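Local coordinates for protein toxin of toxin-antitoxin system (Rickettsia felis, PDB 3ZVK) that cleaves single-stranded RNA as the magnesium-dependent, growth-inhibiting toxin of the VapBC2 toxin-antitoxin pair, at residues 3-6 with 7-11; 59-62 with 63-67; 71-75 with 76-80; 82-85 with 86-90. The protein carries 1 engineered substitution. One frame throughout, in Å; residues are numbered along the deposited sequence.

Contact 1. Residues 3-6 with 7-11. Engineered in segment 3-6: Gly6 (natural residue Asp).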
ATOM      1  N   TYR A   3      -2.145  10.593  29.612  1.00 45.39           N
ATOM      2  CA  TYR A   3      -1.765   9.807  30.771  1.00 43.31           C
ATOM      3  C   TYR A   3      -1.597   8.381  30.266  1.00 46.29           C
ATOM      4  O   TYR A   3      -2.564   7.785  29.803  1.00 46.94           O
ATOM      5  CB  TYR A   3      -2.844   9.861  31.855  1.00 42.99           C
ATOM      6  CG  TYR A   3      -2.770  11.108  32.704  1.00 45.21           C
ATOM      7  CD1 TYR A   3      -3.344  12.301  32.275  1.00 46.13           C
ATOM      8  CD2 TYR A   3      -2.100  11.104  33.937  1.00 46.91           C
ATOM      9  CE1 TYR A   3      -3.272  13.458  33.053  1.00 48.81           C
ATOM     10  CE2 TYR A   3      -2.032  12.250  34.724  1.00 44.76           C
ATOM     11  CZ  TYR A   3      -2.633  13.427  34.282  1.00 53.80           C
ATOM     12  OH  TYR A   3      -2.598  14.591  35.032  1.00 54.61           O
ATOM     13  N   MET A   4      -0.376   7.851  30.300  1.00 41.05           N
ATOM     14  CA  MET A   4      -0.107   6.477  29.872  1.00 38.90           C
ATOM     15  C   MET A   4       0.021   5.614  31.120  1.00 46.08           C
ATOM     16  O   MET A   4       0.755   5.983  32.051  1.00 48.06           O
ATOM     17  CB  MET A   4       1.159   6.398  29.006  1.00 40.72           C
ATOM     18  CG  MET A   4       1.053   7.206  27.744  1.00 44.49           C
ATOM     19  SD  MET A   4       2.362   6.957  26.543  1.00 49.43           S
ATOM     20  CE  MET A   4       1.776   5.477  25.759  1.00 44.13           C
ATOM     21  N   LEU A   5      -0.733   4.507  31.187  1.00 41.49           N
ATOM     22  CA  LEU A   5      -0.652   3.624  32.371  1.00 40.40           C
ATOM     23  C   LEU A   5       0.405   2.561  32.168  1.00 40.85           C
ATOM     24  O   LEU A   5       0.541   2.008  31.064  1.00 38.69           O
ATOM     25  CB  LEU A   5      -2.005   2.944  32.699  1.00 39.38           C
ATOM     26  CG  LEU A   5      -3.249   3.796  32.608  1.00 42.88           C
ATOM     27  CD1 LEU A   5      -4.502   2.915  32.653  1.00 42.08           C
ATOM     28  CD2 LEU A   5      -3.252   4.869  33.694  1.00 42.69           C
ATOM     29  N   GLY A   6       1.162   2.317  33.223  1.00 39.36           N
ATOM     30  CA  GLY A   6       2.205   1.291  33.260  1.00 39.93           C
ATOM     31  C   GLY A   6       1.579  -0.073  33.475  1.00 44.72           C
ATOM     32  O   GLY A   6       0.374  -0.179  33.732  1.00 45.00           O
ATOM     33  N   THR A   7       2.379  -1.120  33.360  1.00 42.64           N
ATOM     34  CA  THR A   7       1.922  -2.507  33.468  1.00 42.37           C
ATOM     35  C   THR A   7       1.327  -2.806  34.846  1.00 47.43           C
ATOM     36  O   THR A   7       0.240  -3.387  34.913  1.00 46.80           O
ATOM     37  CB  THR A   7       3.058  -3.474  33.062  1.00 49.73           C
ATOM     38  OG1 THR A   7       3.539  -3.077  31.771  1.00 49.50           O
ATOM     39  CG2 THR A   7       2.605  -4.944  33.010  1.00 43.29           C
ATOM     40  N   ASN A   8       2.037  -2.417  35.925  1.00 42.88           N
ATOM     41  CA  ASN A   8       1.627  -2.622  37.312  1.00 43.15           C
ATOM     42  C   ASN A   8       0.274  -2.008  37.617  1.00 48.77           C
ATOM     43  O   ASN A   8      -0.535  -2.675  38.247  1.00 50.00           O
ATOM     44  CB  ASN A   8       2.680  -2.092  38.295  1.00 40.95           C
ATOM     45  CG  ASN A   8       4.043  -2.734  38.322  1.00 54.41           C
ATOM     46  OD1 ASN A   8       4.927  -2.223  39.002  1.00 48.24           O
ATOM     47  ND2 ASN A   8       4.262  -3.897  37.723  1.00 54.25           N
ATOM     48  N   ILE A   9       0.001  -0.777  37.130  1.00 44.73           N
ATOM     49  CA  ILE A   9      -1.286  -0.093  37.289  1.00 43.59           C
ATOM     50  C   ILE A   9      -2.370  -0.930  36.642  1.00 45.27           C
ATOM     51  O   ILE A   9      -3.400  -1.152  37.274  1.00 45.41           O
ATOM     52  CB  ILE A   9      -1.251   1.370  36.734  1.00 45.72           C
ATOM     53  CG1 ILE A   9      -0.591   2.332  37.755  1.00 47.40           C
ATOM     54  CG2 ILE A   9      -2.632   1.879  36.322  1.00 45.36           C
ATOM     55  CD1 ILE A   9      -1.397   2.678  39.069  1.00 39.40           C
ATOM     56  N   CYS A  10      -2.102  -1.424  35.389  1.00 39.65           N
ATOM     57  CA  CYS A  10      -3.039  -2.200  34.588  1.00 37.79           C
ATOM     58  C   CYS A  10      -3.385  -3.543  35.223  1.00 40.76           C
ATOM     59  O   CYS A  10      -4.578  -3.853  35.318  1.00 41.07           O
ATOM     60  CB  CYS A  10      -2.561  -2.335  33.152  1.00 37.89           C
ATOM     61  SG  CYS A  10      -2.620  -0.802  32.197  1.00 42.56           S
ATOM     62  N   VAL A  11      -2.350  -4.319  35.670  1.00 36.00           N
ATOM     63  CA  VAL A  11      -2.475  -5.611  36.351  1.00 36.84           C
ATOM     64  C   VAL A  11      -3.282  -5.471  37.672  1.00 46.67           C
ATOM     65  O   VAL A  11      -4.216  -6.243  37.896  1.00 47.60           O
ATOM     66  CB  VAL A  11      -1.107  -6.316  36.549  1.00 40.05           C
ATOM     67  CG1 VAL A  11      -1.249  -7.585  37.413  1.00 39.72           C
ATOM     68  CG2 VAL A  11      -0.486  -6.693  35.201  1.00 38.62           C
TER

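Contact 2. Residues 59-62 with 63-67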
ATOM      1  N   SER A  59     -11.427 -11.586  28.526  1.00 41.10           N
ATOM      2  CA  SER A  59     -12.653 -10.829  28.695  1.00 38.86           C
ATOM      3  C   SER A  59     -12.433  -9.605  29.558  1.00 42.70           C
ATOM      4  O   SER A  59     -12.825  -8.514  29.145  1.00 44.71           O
ATOM      5  CB  SER A  59     -13.745 -11.696  29.307  1.00 41.69           C
ATOM      6  OG  SER A  59     -14.124 -12.723  28.410  1.00 51.37           O
ATOM      7  N   LYS A  60     -11.793  -9.769  30.732  1.00 37.36           N
ATOM      8  CA  LYS A  60     -11.489  -8.696  31.678  1.00 37.27           C
ATOM      9  C   LYS A  60     -10.548  -7.672  31.047  1.00 38.54           C
ATOM     10  O   LYS A  60     -10.791  -6.479  31.175  1.00 39.18           O
ATOM     11  CB  LYS A  60     -10.853  -9.264  32.966  1.00 42.65           C
ATOM     12  CG  LYS A  60     -11.820  -9.885  33.948  1.00 43.28           C
ATOM     13  CD  LYS A  60     -11.043 -10.554  35.075  1.00 48.51           C
ATOM     14  CE  LYS A  60     -10.864  -9.627  36.256  1.00 59.34           C
ATOM     15  NZ  LYS A  60     -10.050 -10.237  37.326  1.00 67.19           N
ATOM     16  N   LEU A  61      -9.501  -8.136  30.344  1.00 34.06           N
ATOM     17  CA  LEU A  61      -8.565  -7.275  29.629  1.00 33.42           C
ATOM     18  C   LEU A  61      -9.319  -6.489  28.529  1.00 42.19           C
ATOM     19  O   LEU A  61      -9.121  -5.281  28.438  1.00 44.56           O
ATOM     20  CB  LEU A  61      -7.396  -8.115  29.043  1.00 33.22           C
ATOM     21  CG  LEU A  61      -6.376  -7.390  28.118  1.00 35.98           C
ATOM     22  CD1 LEU A  61      -5.777  -6.170  28.801  1.00 34.60           C
ATOM     23  CD2 LEU A  61      -5.310  -8.347  27.608  1.00 30.97           C
ATOM     24  N   ASP A  62     -10.201  -7.150  27.739  1.00 39.24           N
ATOM     25  CA  ASP A  62     -10.982  -6.508  26.666  1.00 40.29           C
ATOM     26  C   ASP A  62     -11.863  -5.367  27.214  1.00 47.72           C
ATOM     27  O   ASP A  62     -11.919  -4.302  26.599  1.00 48.29           O
ATOM     28  CB  ASP A  62     -11.841  -7.532  25.891  1.00 41.75           C
ATOM     29  CG  ASP A  62     -11.088  -8.609  25.115  1.00 49.14           C
ATOM     30  OD1 ASP A  62      -9.857  -8.463  24.929  1.00 49.13           O
ATOM     31  OD2 ASP A  62     -11.740  -9.602  24.680  1.00 50.71           O
ATOM     32  N   ILE A  63     -12.504  -5.583  28.394  1.00 44.06           N
ATOM     33  CA  ILE A  63     -13.342  -4.610  29.104  1.00 43.23           C
ATOM     34  C   ILE A  63     -12.497  -3.413  29.570  1.00 45.96           C
ATOM     35  O   ILE A  63     -12.903  -2.255  29.414  1.00 46.75           O
ATOM     36  CB  ILE A  63     -14.099  -5.305  30.257  1.00 46.63           C
ATOM     37  CG1 ILE A  63     -15.234  -6.172  29.679  1.00 48.22           C
ATOM     38  CG2 ILE A  63     -14.678  -4.301  31.231  1.00 46.87           C
ATOM     39  CD1 ILE A  63     -15.708  -7.248  30.579  1.00 50.70           C
ATOM     40  N   PHE A  64     -11.313  -3.700  30.099  1.00 39.60           N
ATOM     41  CA  PHE A  64     -10.359  -2.711  30.585  1.00 38.29           C
ATOM     42  C   PHE A  64      -9.899  -1.776  29.461  1.00 43.95           C
ATOM     43  O   PHE A  64      -9.840  -0.557  29.666  1.00 46.06           O
ATOM     44  CB  PHE A  64      -9.169  -3.419  31.291  1.00 39.19           C
ATOM     45  CG  PHE A  64      -8.184  -2.474  31.929  1.00 39.32           C
ATOM     46  CD1 PHE A  64      -8.528  -1.735  33.045  1.00 40.62           C
ATOM     47  CD2 PHE A  64      -6.944  -2.257  31.359  1.00 41.08           C
ATOM     48  CE1 PHE A  64      -7.646  -0.786  33.573  1.00 41.99           C
ATOM     49  CE2 PHE A  64      -6.048  -1.343  31.917  1.00 43.03           C
ATOM     50  CZ  PHE A  64      -6.411  -0.602  33.009  1.00 40.70           C
ATOM     51  N   LEU A  65      -9.662  -2.336  28.261  1.00 38.25           N
ATOM     52  CA  LEU A  65      -9.190  -1.604  27.084  1.00 37.03           C
ATOM     53  C   LEU A  65     -10.257  -0.770  26.397  1.00 39.71           C
ATOM     54  O   LEU A  65      -9.905   0.158  25.660  1.00 39.55           O
ATOM     55  CB  LEU A  65      -8.562  -2.566  26.043  1.00 36.96           C
ATOM     56  CG  LEU A  65      -7.398  -3.456  26.460  1.00 40.77           C
ATOM     57  CD1 LEU A  65      -7.102  -4.496  25.397  1.00 39.87           C
ATOM     58  CD2 LEU A  65      -6.167  -2.651  26.784  1.00 43.91           C
ATOM     59  N   SER A  66     -11.552  -1.088  26.621  1.00 34.99           N
ATOM     60  CA  SER A  66     -12.668  -0.369  26.012  1.00 34.21           C
ATOM     61  C   SER A  66     -12.653   1.156  26.133  1.00 41.68           C
ATOM     62  O   SER A  66     -13.112   1.813  25.190  1.00 42.52           O
ATOM     63  CB  SER A  66     -14.009  -0.953  26.436  1.00 35.11           C
ATOM     64  OG  SER A  66     -14.285  -0.695  27.792  1.00 38.83           O
ATOM     65  N   ARG A  67     -12.140   1.744  27.254  1.00 38.34           N
ATOM     66  CA  ARG A  67     -12.124   3.216  27.391  1.00 37.13           C
ATOM     67  C   ARG A  67     -10.705   3.827  27.323  1.00 42.01           C
ATOM     68  O   ARG A  67     -10.539   5.024  27.546  1.00 41.98           O
ATOM     69  CB  ARG A  67     -12.948   3.691  28.589  1.00 32.59           C
ATOM     70  CG  ARG A  67     -14.361   3.134  28.584  1.00 41.17           C
ATOM     71  CD  ARG A  67     -15.307   3.781  29.584  1.00 47.88           C
ATOM     72  NE  ARG A  67     -15.565   5.205  29.319  1.00 45.54           N
ATOM     73  CZ  ARG A  67     -16.348   5.662  28.349  1.00 51.36           C
ATOM     74  NH1 ARG A  67     -16.958   4.822  27.531  1.00 43.36           N
ATOM     75  NH2 ARG A  67     -16.514   6.963  28.183  1.00 49.53           N
TER

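Contact 3. Residues 71-75 with 76-80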
ATOM      1  N   ILE A  71      -1.512   2.922  22.114  1.00 34.91           N
ATOM      2  CA  ILE A  71      -0.566   3.677  21.294  1.00 36.81           C
ATOM      3  C   ILE A  71       0.565   2.768  20.861  1.00 42.52           C
ATOM      4  O   ILE A  71       1.214   2.160  21.703  1.00 42.99           O
ATOM      5  CB  ILE A  71      -0.058   4.983  21.987  1.00 40.70           C
ATOM      6  CG1 ILE A  71      -1.239   5.889  22.449  1.00 40.68           C
ATOM      7  CG2 ILE A  71       0.924   5.760  21.067  1.00 42.18           C
ATOM      8  CD1 ILE A  71      -0.836   7.126  23.243  1.00 42.77           C
ATOM      9  N   ASP A  72       0.793   2.675  19.547  1.00 38.29           N
ATOM     10  CA  ASP A  72       1.853   1.861  18.957  1.00 37.64           C
ATOM     11  C   ASP A  72       3.246   2.410  19.295  1.00 43.42           C
ATOM     12  O   ASP A  72       3.430   3.634  19.338  1.00 44.52           O
ATOM     13  CB  ASP A  72       1.664   1.767  17.430  1.00 37.63           C
ATOM     14  CG  ASP A  72       0.385   1.033  17.003  1.00 43.85           C
ATOM     15  OD1 ASP A  72      -0.232   0.315  17.868  1.00 35.95           O
ATOM     16  OD2 ASP A  72      -0.019   1.184  15.809  1.00 57.29           O
ATOM     17  N   PHE A  73       4.210   1.508  19.581  1.00 37.10           N
ATOM     18  CA  PHE A  73       5.577   1.940  19.878  1.00 36.44           C
ATOM     19  C   PHE A  73       6.187   2.317  18.521  1.00 44.21           C
ATOM     20  O   PHE A  73       6.418   1.463  17.670  1.00 45.44           O
ATOM     21  CB  PHE A  73       6.371   0.854  20.608  1.00 36.41           C
ATOM     22  CG  PHE A  73       7.753   1.305  20.997  1.00 37.75           C
ATOM     23  CD1 PHE A  73       7.970   1.965  22.195  1.00 39.33           C
ATOM     24  CD2 PHE A  73       8.846   1.087  20.147  1.00 40.61           C
ATOM     25  CE1 PHE A  73       9.260   2.398  22.555  1.00 41.89           C
ATOM     26  CE2 PHE A  73      10.130   1.526  20.496  1.00 44.85           C
ATOM     27  CZ  PHE A  73      10.330   2.192  21.696  1.00 43.97           C
ATOM     28  N   SER A  74       6.352   3.610  18.304  1.00 43.49           N
ATOM     29  CA  SER A  74       6.796   4.194  17.036  1.00 44.61           C
ATOM     30  C   SER A  74       8.256   4.578  16.959  1.00 49.86           C
ATOM     31  O   SER A  74       8.919   4.624  17.966  1.00 51.50           O
ATOM     32  CB  SER A  74       5.932   5.407  16.709  1.00 46.56           C
ATOM     33  OG  SER A  74       5.959   6.286  17.826  1.00 55.28           O
ATOM     34  N   ALA A  75       8.735   4.899  15.765  1.00 48.36           N
ATOM     35  CA  ALA A  75      10.106   5.308  15.490  1.00 50.91           C
ATOM     36  C   ALA A  75      10.545   6.535  16.302  1.00 58.50           C
ATOM     37  O   ALA A  75      11.712   6.614  16.675  1.00 59.72           O
ATOM     38  CB  ALA A  75      10.288   5.559  14.003  1.00 52.49           C
ATOM     39  N   LYS A  76       9.618   7.457  16.628  1.00 55.44           N
ATOM     40  CA  LYS A  76       9.943   8.637  17.427  1.00 56.28           C
ATOM     41  C   LYS A  76      10.407   8.295  18.845  1.00 61.32           C
ATOM     42  O   LYS A  76      11.222   9.036  19.392  1.00 63.86           O
ATOM     43  CB  LYS A  76       8.830   9.701  17.407  1.00 58.73           C
ATOM     44  CG  LYS A  76       7.534   9.326  18.110  1.00 68.34           C
ATOM     45  CD  LYS A  76       6.786  10.558  18.588  1.00 71.11           C
ATOM     46  CE  LYS A  76       5.403  10.205  19.059  1.00 74.62           C
ATOM     47  NZ  LYS A  76       4.633  11.405  19.456  1.00 92.75           N
ATOM     48  N   CYS A  77       9.963   7.138  19.403  1.00 54.99           N
ATOM     49  CA  CYS A  77      10.341   6.675  20.749  1.00 53.60           C
ATOM     50  C   CYS A  77      11.748   6.141  20.834  1.00 56.74           C
ATOM     51  O   CYS A  77      12.342   6.171  21.913  1.00 55.87           O
ATOM     52  CB  CYS A  77       9.353   5.642  21.271  1.00 51.76           C
ATOM     53  SG  CYS A  77       7.623   6.077  21.031  1.00 54.65           S
ATOM     54  N   THR A  78      12.245   5.583  19.718  1.00 53.06           N
ATOM     55  CA  THR A  78      13.556   4.943  19.603  1.00 52.96           C
ATOM     56  C   THR A  78      14.753   5.811  20.061  1.00 60.47           C
ATOM     57  O   THR A  78      15.646   5.284  20.746  1.00 60.34           O
ATOM     58  CB  THR A  78      13.724   4.325  18.215  1.00 54.26           C
ATOM     59  OG1 THR A  78      13.880   5.363  17.241  1.00 48.83           O
ATOM     60  CG2 THR A  78      12.563   3.428  17.837  1.00 52.16           C
ATOM     61  N   PHE A  79      14.779   7.124  19.692  1.00 59.19           N
ATOM     62  CA  PHE A  79      15.865   8.030  20.090  1.00 61.59           C
ATOM     63  C   PHE A  79      15.926   8.196  21.614  1.00 65.74           C
ATOM     64  O   PHE A  79      17.017   8.152  22.194  1.00 67.60           O
ATOM     65  CB  PHE A  79      15.775   9.398  19.382  1.00 65.00           C
ATOM     66  CG  PHE A  79      16.724  10.428  19.958  1.00 69.12           C
ATOM     67  CD1 PHE A  79      18.074  10.415  19.632  1.00 73.86           C
ATOM     68  CD2 PHE A  79      16.274  11.383  20.862  1.00 71.94           C
ATOM     69  CE1 PHE A  79      18.959  11.340  20.201  1.00 77.55           C
ATOM     70  CE2 PHE A  79      17.155  12.311  21.423  1.00 77.23           C
ATOM     71  CZ  PHE A  79      18.490  12.288  21.082  1.00 77.40           C
ATOM     72  N   TYR A  80      14.752   8.355  22.248  1.00 60.32           N
ATOM     73  CA  TYR A  80      14.601   8.515  23.695  1.00 59.97           C
ATOM     74  C   TYR A  80      15.018   7.277  24.440  1.00 64.93           C
ATOM     75  O   TYR A  80      15.716   7.396  25.444  1.00 67.55           O
ATOM     76  CB  TYR A  80      13.183   8.963  24.062  1.00 59.11           C
ATOM     77  CG  TYR A  80      12.812  10.270  23.398  1.00 61.23           C
ATOM     78  CD1 TYR A  80      13.301  11.482  23.877  1.00 65.53           C
ATOM     79  CD2 TYR A  80      12.053  10.290  22.231  1.00 60.73           C
ATOM     80  CE1 TYR A  80      12.986  12.689  23.250  1.00 67.95           C
ATOM     81  CE2 TYR A  80      11.743  11.490  21.588  1.00 62.93           C
ATOM     82  CZ  TYR A  80      12.213  12.686  22.103  1.00 71.52           C
ATOM     83  OH  TYR A  80      11.893  13.871  21.500  1.00 76.68           O
TER

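Contact 4. Residues 82-85 with 86-90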
ATOM      1  N   GLY A  82      17.259   4.955  23.388  1.00 60.78           N
ATOM      2  CA  GLY A  82      18.705   4.876  23.251  1.00 62.34           C
ATOM      3  C   GLY A  82      19.430   5.750  24.246  1.00 68.99           C
ATOM      4  O   GLY A  82      20.389   5.298  24.874  1.00 69.62           O
ATOM      5  N   GLU A  83      18.944   6.995  24.415  1.00 66.38           N
ATOM      6  CA  GLU A  83      19.511   7.980  25.340  1.00 68.22           C
ATOM      7  C   GLU A  83      19.294   7.590  26.807  1.00 70.61           C
ATOM      8  O   GLU A  83      20.226   7.679  27.600  1.00 73.76           O
ATOM      9  CB  GLU A  83      18.947   9.385  25.048  1.00 70.25           C
ATOM     10  CG  GLU A  83      19.446   9.992  23.750  1.00 77.94           C
ATOM     11  CD  GLU A  83      20.892  10.451  23.760  1.00 99.25           C
ATOM     12  OE1 GLU A  83      21.162  11.547  24.304  1.00 88.84           O
ATOM     13  OE2 GLU A  83      21.752   9.731  23.205  1.00 92.08           O
ATOM     14  N   LEU A  84      18.079   7.151  27.150  1.00 63.86           N
ATOM     15  CA  LEU A  84      17.688   6.728  28.492  1.00 63.46           C
ATOM     16  C   LEU A  84      18.454   5.471  28.953  1.00 67.38           C
ATOM     17  O   LEU A  84      19.002   5.460  30.058  1.00 68.57           O
ATOM     18  CB  LEU A  84      16.153   6.527  28.561  1.00 61.60           C
ATOM     19  CG  LEU A  84      15.546   6.052  29.890  1.00 66.74           C
ATOM     20  CD1 LEU A  84      15.872   7.012  31.028  1.00 69.22           C
ATOM     21  CD2 LEU A  84      14.044   5.873  29.773  1.00 66.71           C
ATOM     22  N   ARG A  85      18.518   4.431  28.102  1.00 61.79           N
ATOM     23  CA  ARG A  85      19.220   3.186  28.417  1.00 60.39           C
ATOM     24  C   ARG A  85      20.693   3.437  28.695  1.00 67.58           C
ATOM     25  O   ARG A  85      21.222   2.920  29.681  1.00 67.40           O
ATOM     26  CB  ARG A  85      19.027   2.138  27.302  1.00 55.24           C
ATOM     27  CG  ARG A  85      19.503   0.772  27.747  1.00 54.67           C
ATOM     28  CD  ARG A  85      19.095  -0.332  26.823  1.00 56.63           C
ATOM     29  NE  ARG A  85      19.979  -1.478  27.003  1.00 56.34           N
ATOM     30  CZ  ARG A  85      19.972  -2.559  26.241  1.00 64.20           C
ATOM     31  NH1 ARG A  85      19.127  -2.660  25.229  1.00 60.90           N
ATOM     32  NH2 ARG A  85      20.836  -3.531  26.462  1.00 51.52           N
ATOM     33  N   THR A  86      21.347   4.252  27.841  1.00 66.94           N
ATOM     34  CA  THR A  86      22.760   4.615  27.974  1.00 69.41           C
ATOM     35  C   THR A  86      23.007   5.360  29.287  1.00 77.40           C
ATOM     36  O   THR A  86      23.948   5.019  30.002  1.00 78.77           O
ATOM     37  CB  THR A  86      23.218   5.407  26.741  1.00 73.30           C
ATOM     38  OG1 THR A  86      23.057   4.573  25.597  1.00 70.42           O
ATOM     39  CG2 THR A  86      24.668   5.876  26.833  1.00 71.99           C
ATOM     40  N   GLU A  87      22.163   6.371  29.595  1.00 75.89           N
ATOM     41  CA  GLU A  87      22.266   7.171  30.816  1.00 78.54           C
ATOM     42  C   GLU A  87      22.096   6.314  32.075  1.00 82.04           C
ATOM     43  O   GLU A  87      22.910   6.418  32.988  1.00 84.31           O
ATOM     44  CB  GLU A  87      21.267   8.336  30.801  1.00 80.19           C
ATOM     45  CG  GLU A  87      21.555   9.365  31.887  1.00100.30           C
ATOM     46  CD  GLU A  87      20.628  10.562  31.996  1.00132.84           C
ATOM     47  OE1 GLU A  87      19.701  10.697  31.160  1.00121.44           O
ATOM     48  OE2 GLU A  87      20.826  11.363  32.940  1.00132.89           O
ATOM     49  N   LEU A  88      21.069   5.450  32.112  1.00 75.37           N
ATOM     50  CA  LEU A  88      20.819   4.557  33.248  1.00 73.96           C
ATOM     51  C   LEU A  88      21.979   3.598  33.509  1.00 80.45           C
ATOM     52  O   LEU A  88      22.347   3.418  34.664  1.00 82.15           O
ATOM     53  CB  LEU A  88      19.474   3.813  33.094  1.00 70.12           C
ATOM     54  CG  LEU A  88      18.221   4.695  33.153  1.00 72.20           C
ATOM     55  CD1 LEU A  88      17.002   3.891  32.999  1.00 68.64           C
ATOM     56  CD2 LEU A  88      18.154   5.514  34.444  1.00 75.71           C
ATOM     57  N   GLU A  89      22.596   3.036  32.453  1.00 77.30           N
ATOM     58  CA  GLU A  89      23.753   2.150  32.594  1.00 78.59           C
ATOM     59  C   GLU A  89      24.986   2.923  33.063  1.00 88.96           C
ATOM     60  O   GLU A  89      25.714   2.435  33.937  1.00 90.79           O
ATOM     61  CB  GLU A  89      24.028   1.375  31.307  1.00 78.85           C
ATOM     62  CG  GLU A  89      22.934   0.360  31.004  1.00 87.68           C
ATOM     63  CD  GLU A  89      23.045  -0.425  29.710  1.00 98.43           C
ATOM     64  OE1 GLU A  89      24.097  -0.337  29.033  1.00 96.12           O
ATOM     65  OE2 GLU A  89      22.083  -1.159  29.391  1.00 77.30           O
ATOM     66  N   GLN A  90      25.190   4.149  32.530  1.00 88.04           N
ATOM     67  CA  GLN A  90      26.285   5.033  32.936  1.00 91.91           C
ATOM     68  C   GLN A  90      26.234   5.278  34.453  1.00100.01           C
ATOM     69  O   GLN A  90      27.288   5.320  35.090  1.00102.99           O
ATOM     70  CB  GLN A  90      26.183   6.365  32.202  1.00 94.16           C
ATOM     71  CG  GLN A  90      27.319   6.649  31.241  1.00110.98           C
ATOM     72  CD  GLN A  90      27.021   7.904  30.445  1.00132.49           C
ATOM     73  OE1 GLN A  90      26.103   7.963  29.629  1.00123.06           O
ATOM     74  NE2 GLN A  90      27.822   8.942  30.646  1.00132.01           N
TER

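Contact 1. Residues 3-6 with 7-11
The planar carbonyl of Gly6 is the flat group at the heart of this turn: its oxygen accepts a hydrogen bond from Cys10 N at 3.2 Å, which closes the first helical turn. This is the strand-to-helix passage that opens the PIN fold, where strand 2-5 of the parallel sheet ends and helix 7-16 begins with Gly6 at its N-cap position. Gly6 is an engineered residue in place of the natural Asp, a position predicted to bind magnesium. The side chains meet through apolar atoms. Leu5 CB touches Ile9 CG2 at 3.8 Å, and the two side chains cross at about a right angle. Ile9 brings this branch to Leu5 by holding it opposite its own backbone N, while CG1 lies beside that N. Leucine and isoleucine suit the place because it is buried, with Val114 of strand 112-115 against both. Thr7 and Val11, by contrast, pack on Tyr76 of the VapB antitoxin chain. Cysteine, a small side chain between the strand and the helix, sets its SG 3.8 Å from Leu5 CB.

Contact 2. Residues 59-62 with 63-67
Leu65 leans back over the preceding helical turn onto Leu61. Its CB lies 3.7 Å from Leu61 O, and CG presses closer to that oxygen, at 3.2 Å. CG also meets Leu61 CD1 at 3.9 Å, and both tips, CD1 and CD2, rest near the same methyl. Leu65 swings CG beside its backbone N (chi1 -57°), which turns it toward the earlier residue; Leu61 answers with CG anti to its own N (chi1 174°), and the side chains cross obliquely. These are i to i+4 neighbours in the last turns of helix 54-65 of the PIN domain, whose backbone bonds include Leu65 N to Leu61 O at 3.0 Å. Leucines suit this side because it is buried against helix 38-50: Leu61 packs on Leu44 and Val48, also reaching Ile14, and Leu65 on Leu41. Phe64 sends its ring away from the turn to Cys10, Ala13 and Ile14 of helix 7-16, where a broad apolar side chain can bridge two helices. Ile63 and Asp62 face the VapB antitoxin instead, packing on its Ile56 and Val38. Near the helix end the bond from Ser66 N to Asp62 O is weak, while Ser66 OG donates to Ile63 O at 2.6 Å, three residues back.

Contact 3. Residues 71-75 with 76-80
Ala75 O is gripped twice by Thr78. The hydroxyl OG1 donates to it at 2.6 Å, lying in the carbonyl plane, while the amide Thr78 N reaches it at 3.3 Å from well above that plane. Two donors of one residue can share the oxygen because Thr78 holds OG1 between its backbone N and carbonyl carbon (chi1 71°), which points the hydroxyl back at the carbonyl three residues earlier. The setting is the start of helix 75-90, which follows strand 69-71 in the PIN fold. Here bonds span three residues: Cys77 N likewise donates to Ser74 O at 3.1 Å. Phe73, in the loop, folds its ring over this first turn. Cys77 CB lies over one ring face, 3.9 Å from the centroid, as a CH-pi contact, and Cys77 SG stands 4.6 Å from the centroid over the face, a sulfur-aromatic contact. Cysteine suits the spot, being small, apolar and polarisable. The Phe73 ring also meets His105 of helix 97-109 edge-to-face. Ser74 OG touches Lys76 CG at 3.4 Å; the lysine runs on, extended, to a salt bridge with Glu109. Across the subunit interface Phe73 O bonds to Ser38 OG of the second subunit. The Thr78 hydroxyl that helps to hold Ala75 O also has a weak bond to Gln45 of that subunit, so the helix start and the interface share this polar group.

Contact 4. Residues 82-85 with 86-90
The charged pair here is Arg85 with Glu89, one helical turn apart. Arg85 NE donates to Glu89 OE2 at 3.2 Å in an almost straight bond (174°), a salt bridge. The oxygen sits at the guanidinium edge, in its plane, yet the nitrogen approaches from above the carboxylate plane, the two flat groups being turned 68° to each other. Arg85 achieves this with CG anti to its backbone N (chi1 -168°) and a chain extended to NE. Both ends have further partners: Arg85 NH1 bonds to Tyr81 OH, and Glu89 OE1 to Tyr46 OH of the second subunit, whose ring also receives Arg85 in a cation-pi contact. A long chain ending in a flat guanidinium can serve several partners at once.

Among the neutral hydrogen bonds, Gly82 O accepts two from Thr86: OG1 at 2.9 Å, nearly in line with the carbonyl, and the amide N at 3.3 Å. The same oxygen and Thr86 OG1 each bond to Ser49 OG of the second subunit, so threonine both closes its own turn and faces the interface. The regular i to i+4 bonds continue, with Leu88 N to Leu84 O at 2.9 Å.

The apolar side-chain pair is Leu84 with Leu88, whose CD1 atoms meet at 3.9 Å. Leucine suits both positions, which are buried and apolar: this side of helix 75-90 packs on helix 97-109, both side chains touching its Leu100, and on Pro125 and Ile124 of a loop, whereas the side with Thr86 and Glu89 meets the second subunit.

The four contacts follow one another along a single PIN domain. Contacts 1 and 2 meet directly: Cys10 SG lies 3.5 Å from Phe64 CE2, and Leu5 CD1 4.0 Å from Phe64 CZ, so helix 54-65 packs against the strand-to-helix turn at the predicted magnesium site. The nearest ring atom of Phe64 is about 9 Å from Gly6 CA. Contact 1 also brushes contact 3, Met4 CE standing 4.0 Å from Ile71 CD1. Contacts 3 and 4 share helix 75-90, with centres about 16 Å apart, and both touch the second toxin subunit, away from the annotated site. Contact 2, which faces the antitoxin, lies across the chain's centre from contact 4, about 34 Å between centres.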